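Local coordinates for mannosylglycerate hydrolase MGH1-like glycoside hydrolase domain-containing protein (Thermus thermophilus HB8, PDB 4WVA) that hydrolyses mannosylglycerate, a solute made by thermophiles under osmotic stress, to mannose and glycerate, and can also cleave glucosylglycerate to glucose and glycerate, at residues 155-167 with 203-215. Sequence-based numbering, arbitrary orientation.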
loop_
_atom_site.group_PDB
_atom_site.type_symbol
_atom_site.label_atom_id
_atom_site.label_comp_id
_atom_site.label_asym_id
_atom_site.label_seq_id
_atom_site.Cartn_x
_atom_site.Cartn_y
_atom_site.Cartn_z
ATOM N N VAL A 155 -15.087 0.243 16.603
ATOM C CA VAL A 155 -14.984 0.400 18.040
ATOM C C VAL A 155 -15.549 -0.830 18.773
ATOM O O VAL A 155 -16.617 -1.337 18.371
ATOM C CB VAL A 155 -15.836 1.620 18.439
ATOM C CG1 VAL A 155 -15.833 1.843 19.943
ATOM C CG2 VAL A 155 -15.334 2.853 17.703
ATOM N N ILE A 156 -14.870 -1.275 19.821
ATOM C CA ILE A 156 -15.448 -2.218 20.779
ATOM C C ILE A 156 -15.934 -1.431 21.993
ATOM O O ILE A 156 -15.298 -0.459 22.431
ATOM C CB ILE A 156 -14.502 -3.366 21.179
ATOM C CG1 ILE A 156 -13.186 -2.875 21.786
ATOM C CG2 ILE A 156 -14.262 -4.290 19.981
ATOM C CD1 ILE A 156 -12.371 -3.953 22.474
ATOM N N VAL A 157 -17.080 -1.861 22.528
ATOM C CA VAL A 157 -17.678 -1.242 23.703
ATOM C C VAL A 157 -17.554 -2.107 24.956
ATOM O O VAL A 157 -17.968 -1.686 26.041
ATOM C CB VAL A 157 -19.147 -0.860 23.422
ATOM C CG1 VAL A 157 -19.198 0.172 22.287
ATOM C CG2 VAL A 157 -19.989 -2.083 23.079
ATOM N N HIS A 158 -16.943 -3.287 24.824
ATOM C CA HIS A 158 -16.737 -4.155 25.955
ATOM C C HIS A 158 -15.408 -4.872 25.756
ATOM O O HIS A 158 -15.178 -5.356 24.654
ATOM C CB HIS A 158 -17.883 -5.172 26.038
ATOM C CG HIS A 158 -18.016 -5.799 27.388
ATOM N ND1 HIS A 158 -17.032 -6.592 27.927
ATOM C CD2 HIS A 158 -18.986 -5.708 28.328
ATOM C CE1 HIS A 158 -17.382 -6.962 29.151
ATOM N NE2 HIS A 158 -18.575 -6.450 29.409
ATOM N N PRO A 159 -14.570 -4.971 26.798
ATOM C CA PRO A 159 -13.298 -5.701 26.656
ATOM C C PRO A 159 -13.479 -7.155 26.169
ATOM O O PRO A 159 -12.591 -7.705 25.499
ATOM C CB PRO A 159 -12.689 -5.644 28.062
ATOM C CG PRO A 159 -13.834 -5.309 28.970
ATOM C CD PRO A 159 -14.721 -4.419 28.161
ATOM N N TRP A 160 -14.607 -7.782 26.494
ATOM C CA TRP A 160 -14.916 -9.134 25.999
ATOM C C TRP A 160 -14.875 -9.212 24.475
ATOM O O TRP A 160 -14.547 -10.270 23.922
ATOM C CB TRP A 160 -16.284 -9.648 26.490
ATOM C CG TRP A 160 -16.268 -10.208 27.904
ATOM C CD1 TRP A 160 -15.226 -10.814 28.509
ATOM C CD2 TRP A 160 -17.367 -10.275 28.836
ATOM N NE1 TRP A 160 -15.583 -11.238 29.776
ATOM C CE2 TRP A 160 -16.888 -10.904 30.001
ATOM C CE3 TRP A 160 -18.699 -9.840 28.803
ATOM C CZ2 TRP A 160 -17.696 -11.118 31.125
ATOM C CZ3 TRP A 160 -19.492 -10.036 29.929
ATOM C CH2 TRP A 160 -18.988 -10.676 31.062
ATOM N N GLU A 161 -15.208 -8.110 23.796
ATOM C CA GLU A 161 -15.267 -8.122 22.336
ATOM C C GLU A 161 -13.898 -8.224 21.660
ATOM O O GLU A 161 -13.819 -8.637 20.494
ATOM C CB GLU A 161 -15.996 -6.901 21.807
ATOM C CG GLU A 161 -17.424 -6.801 22.288
ATOM C CD GLU A 161 -18.179 -5.687 21.619
ATOM O OE1 GLU A 161 -19.260 -5.951 21.066
ATOM O OE2 GLU A 161 -17.663 -4.551 21.622
ATOM N N SER A 162 -12.845 -7.882 22.388
ATOM C CA SER A 162 -11.468 -8.103 21.934
ATOM C C SER A 162 -11.080 -9.571 21.926
ATOM O O SER A 162 -10.100 -9.944 21.296
ATOM C CB SER A 162 -10.479 -7.344 22.809
ATOM O OG SER A 162 -10.354 -7.947 24.099
ATOM N N GLY A 163 -11.831 -10.404 22.654
ATOM C CA GLY A 163 -11.408 -11.773 22.912
ATOM C C GLY A 163 -10.271 -11.889 23.912
ATOM O O GLY A 163 -9.891 -13.006 24.286
ATOM N N MET A 164 -9.760 -10.751 24.380
ATOM C CA MET A 164 -8.582 -10.674 25.230
ATOM C C MET A 164 -8.985 -9.939 26.506
ATOM O O MET A 164 -8.563 -8.816 26.812
ATOM C CB MET A 164 -7.435 -9.987 24.500
ATOM C CG MET A 164 -7.113 -10.664 23.190
ATOM S SD MET A 164 -5.701 -9.894 22.381
ATOM C CE MET A 164 -5.601 -10.812 20.843
ATOM N N ASP A 165 -9.831 -10.635 27.258
ATOM C CA ASP A 165 -10.727 -10.003 28.228
ATOM C C ASP A 165 -10.044 -9.023 29.173
ATOM O O ASP A 165 -10.513 -7.908 29.361
ATOM C CB ASP A 165 -11.440 -11.059 29.088
ATOM C CG ASP A 165 -12.100 -12.167 28.293
ATOM O OD1 ASP A 165 -12.086 -12.175 27.038
ATOM O OD2 ASP A 165 -12.664 -13.075 28.954
ATOM N N ASN A 166 -8.949 -9.450 29.794
ATOM C CA ASN A 166 -8.258 -8.638 30.786
ATOM C C ASN A 166 -6.898 -8.127 30.317
ATOM O O ASN A 166 -5.987 -7.915 31.119
ATOM C CB ASN A 166 -8.140 -9.392 32.124
ATOM C CG ASN A 166 -7.110 -10.503 32.079
ATOM O OD1 ASN A 166 -6.771 -11.020 30.997
ATOM N ND2 ASN A 166 -6.595 -10.879 33.250
ATOM N N SER A 167 -6.746 -7.936 29.007
ATOM C CA SER A 167 -5.522 -7.327 28.488
ATOM C C SER A 167 -5.206 -6.059 29.288
ATOM O O SER A 167 -6.123 -5.287 29.553
ATOM C CB SER A 167 -5.711 -6.917 27.034
ATOM O OG SER A 167 -4.524 -6.302 26.545
ATOM N N ASP A 203 -12.231 -6.426 37.679
ATOM C CA ASP A 203 -12.503 -6.612 36.244
ATOM C C ASP A 203 -13.937 -7.057 35.999
ATOM O O ASP A 203 -14.691 -6.410 35.261
ATOM C CB ASP A 203 -11.559 -7.653 35.641
ATOM C CG ASP A 203 -10.120 -7.280 35.776
ATOM O OD1 ASP A 203 -9.727 -6.229 35.265
ATOM O OD2 ASP A 203 -9.377 -8.037 36.400
ATOM N N TYR A 204 -14.343 -8.161 36.626
ATOM C CA TYR A 204 -15.707 -8.633 36.446
ATOM C C TYR A 204 -16.770 -7.619 36.848
ATOM O O TYR A 204 -17.795 -7.524 36.200
ATOM C CB TYR A 204 -15.961 -9.966 37.151
ATOM C CG TYR A 204 -15.821 -11.156 36.228
ATOM C CD1 TYR A 204 -16.930 -11.784 35.674
ATOM C CD2 TYR A 204 -14.572 -11.659 35.937
ATOM C CE1 TYR A 204 -16.775 -12.883 34.831
ATOM C CE2 TYR A 204 -14.406 -12.742 35.095
ATOM C CZ TYR A 204 -15.498 -13.359 34.558
ATOM O OH TYR A 204 -15.304 -14.450 33.729
ATOM N N ASP A 205 -16.524 -6.851 37.910
ATOM C CA ASP A 205 -17.481 -5.821 38.310
ATOM C C ASP A 205 -17.786 -4.882 37.146
ATOM O O ASP A 205 -18.941 -4.553 36.869
ATOM C CB ASP A 205 -16.928 -5.006 39.480
ATOM C CG ASP A 205 -17.015 -5.740 40.814
ATOM O OD1 ASP A 205 -17.669 -6.805 40.897
ATOM O OD2 ASP A 205 -16.410 -5.239 41.787
ATOM N N ARG A 206 -16.728 -4.491 36.445
ATOM C CA ARG A 206 -16.834 -3.570 35.317
ATOM C C ARG A 206 -17.355 -4.263 34.048
ATOM O O ARG A 206 -18.145 -3.681 33.323
ATOM C CB ARG A 206 -15.496 -2.847 35.132
ATOM C CG ARG A 206 -15.209 -1.917 36.313
ATOM C CD ARG A 206 -13.772 -1.483 36.462
ATOM N NE ARG A 206 -13.686 -0.503 37.544
ATOM C CZ ARG A 206 -13.675 -0.810 38.843
ATOM N NH1 ARG A 206 -13.688 -2.078 39.244
ATOM N NH2 ARG A 206 -13.644 0.169 39.758
ATOM N N TYR A 207 -16.976 -5.523 33.806
ATOM C CA TYR A 207 -17.605 -6.309 32.745
ATOM C C TYR A 207 -19.143 -6.323 32.893
ATOM O O TYR A 207 -19.882 -6.152 31.922
ATOM C CB TYR A 207 -17.087 -7.775 32.683
ATOM C CG TYR A 207 -15.584 -8.009 32.541
ATOM C CD1 TYR A 207 -14.711 -7.010 32.089
ATOM C CD2 TYR A 207 -15.030 -9.272 32.827
ATOM C CE1 TYR A 207 -13.346 -7.244 31.973
ATOM C CE2 TYR A 207 -13.666 -9.508 32.723
ATOM C CZ TYR A 207 -12.823 -8.496 32.288
ATOM O OH TYR A 207 -11.470 -8.741 32.189
ATOM N N LEU A 208 -19.618 -6.569 34.120
ATOM C CA LEU A 208 -21.052 -6.680 34.375
ATOM C C LEU A 208 -21.755 -5.327 34.334
ATOM O O LEU A 208 -22.848 -5.211 33.785
ATOM C CB LEU A 208 -21.329 -7.435 35.692
ATOM C CG LEU A 208 -21.507 -8.951 35.532
ATOM C CD1 LEU A 208 -22.805 -9.263 34.804
ATOM C CD2 LEU A 208 -20.341 -9.604 34.811
ATOM N N SER A 209 -21.110 -4.304 34.874
ATOM C CA SER A 209 -21.644 -2.932 34.768
ATOM C C SER A 209 -21.947 -2.554 33.314
ATOM O O SER A 209 -23.020 -2.016 32.987
ATOM C CB SER A 209 -20.681 -1.928 35.389
ATOM O OG SER A 209 -21.150 -0.602 35.188
ATOM N N LEU A 210 -21.010 -2.857 32.419
ATOM C CA LEU A 210 -21.228 -2.592 31.000
ATOM C C LEU A 210 -22.391 -3.389 30.434
ATOM O O LEU A 210 -23.235 -2.845 29.715
ATOM C CB LEU A 210 -19.946 -2.862 30.193
ATOM C CG LEU A 210 -18.777 -1.872 30.363
ATOM C CD1 LEU A 210 -17.495 -2.409 29.727
ATOM C CD2 LEU A 210 -19.112 -0.508 29.790
ATOM N N LEU A 211 -22.451 -4.679 30.764
ATOM C CA LEU A 211 -23.544 -5.537 30.345
ATOM C C LEU A 211 -24.881 -4.937 30.767
ATOM O O LEU A 211 -25.807 -4.842 29.958
ATOM C CB LEU A 211 -23.383 -6.953 30.929
ATOM C CG LEU A 211 -24.294 -8.076 30.388
ATOM C CD1 LEU A 211 -23.741 -9.438 30.772
ATOM C CD2 LEU A 211 -25.742 -7.963 30.865
ATOM N N TYR A 212 -24.973 -4.538 32.037
ATOM C CA TYR A 212 -26.228 -3.997 32.573
ATOM C C TYR A 212 -26.616 -2.708 31.864
ATOM O O TYR A 212 -27.793 -2.493 31.574
ATOM C CB TYR A 212 -26.151 -3.775 34.090
ATOM C CG TYR A 212 -25.983 -5.041 34.915
ATOM C CD1 TYR A 212 -26.647 -6.214 34.575
ATOM C CD2 TYR A 212 -25.166 -5.060 36.042
ATOM C CE1 TYR A 212 -26.498 -7.367 35.323
ATOM C CE2 TYR A 212 -25.012 -6.212 36.792
ATOM C CZ TYR A 212 -25.685 -7.357 36.423
ATOM O OH TYR A 212 -25.546 -8.513 37.156
ATOM N N LEU A 213 -25.638 -1.858 31.559
ATOM C CA LEU A 213 -25.912 -0.651 30.773
ATOM C C LEU A 213 -26.489 -1.023 29.401
ATOM O O LEU A 213 -27.510 -0.488 28.980
ATOM C CB LEU A 213 -24.651 0.210 30.608
ATOM C CG LEU A 213 -24.778 1.409 29.662
ATOM C CD1 LEU A 213 -25.809 2.388 30.234
ATOM C CD2 LEU A 213 -23.445 2.084 29.425
ATOM N N PHE A 214 -25.833 -1.940 28.691
ATOM C CA PHE A 214 -26.307 -2.315 27.361
ATOM C C PHE A 214 -27.710 -2.919 27.393
ATOM O O PHE A 214 -28.531 -2.641 26.515
ATOM C CB PHE A 214 -25.337 -3.301 26.686
ATOM C CG PHE A 214 -23.908 -2.820 26.625
ATOM C CD1 PHE A 214 -23.580 -1.463 26.691
ATOM C CD2 PHE A 214 -22.884 -3.736 26.430
ATOM C CE1 PHE A 214 -22.258 -1.047 26.610
ATOM C CE2 PHE A 214 -21.569 -3.319 26.363
ATOM C CZ PHE A 214 -21.254 -1.987 26.462
ATOM N N ARG A 215 -27.964 -3.742 28.411
ATOM C CA ARG A 215 -29.262 -4.391 28.601
ATOM C C ARG A 215 -30.330 -3.340 28.865
ATOM O O ARG A 215 -31.414 -3.401 28.289
ATOM C CB ARG A 215 -29.197 -5.404 29.758
ATOM C CG ARG A 215 -30.434 -6.294 29.894
ATOM C CD ARG A 215 -30.288 -7.287 31.037
ATOM N NE ARG A 215 -30.311 -6.630 32.343
ATOM C CZ ARG A 215 -30.075 -7.228 33.514
ATOM N NH1 ARG A 215 -29.777 -8.523 33.582
ATOM N NH2 ARG A 215 -30.131 -6.518 34.637
HETATM O O HOH W 1 -13.804 -12.881 31.445
HETATM O O HOH W 2 -6.997 -9.199 35.641
#
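His158, Trp160 and Tyr207 form an aromatic cluster in a largely buried contact that packs the active-site loop 155-167 of this (alpha/alpha)6-barrel hydrolase against helix 201-216. A direct hydrogen bond runs from His158 NE2 to Tyr207 O at 2.8 Å, in the carbonyl plane and on a lone pair, although that oxygen already accepts the helical bond from Leu211 N. His158 ND1 accepts from Trp160 N, 3.1 Å away, almost in the ring plane, so the imidazole is held at both nitrogens while Leu210 CD1 lies over one face. His158 CG stands anti to the backbone N (chi1 -161°), which carries the imidazole out to the helix. With an alanine here, Tyr207 O would probably lose its second donor and Trp160 N its acceptor, and a gap would open beside Leu210. Tyr207 CB sits over the six-membered ring of Trp160, 4.0 Å from its centroid, and the five-membered ring of Trp160 and the phenol ring of Tyr207 are inclined at 49°. Tyr207 CE1 meets Pro159 CG at 3.6 Å, while Tyr207 OH lies 3.1 Å from Asp165 O. Farther along the helix, Phe214 CZ packs on Val157 CG2 at 3.6 Å. One water accepts from Trp160 NE1 and donates to Asp165 OD2 at 2.7 Å; Tyr349 also bonds that oxygen. Asp165 is the probable proton donor, and Gly163 O binds a Tris molecule in the pocket. The chemistry is consistent with a second shell: the helix carbonyl of Tyr207 positions His158, which in turn takes the N-H of Trp160, and Trp160 reaches the carboxylate of the probable proton donor through water.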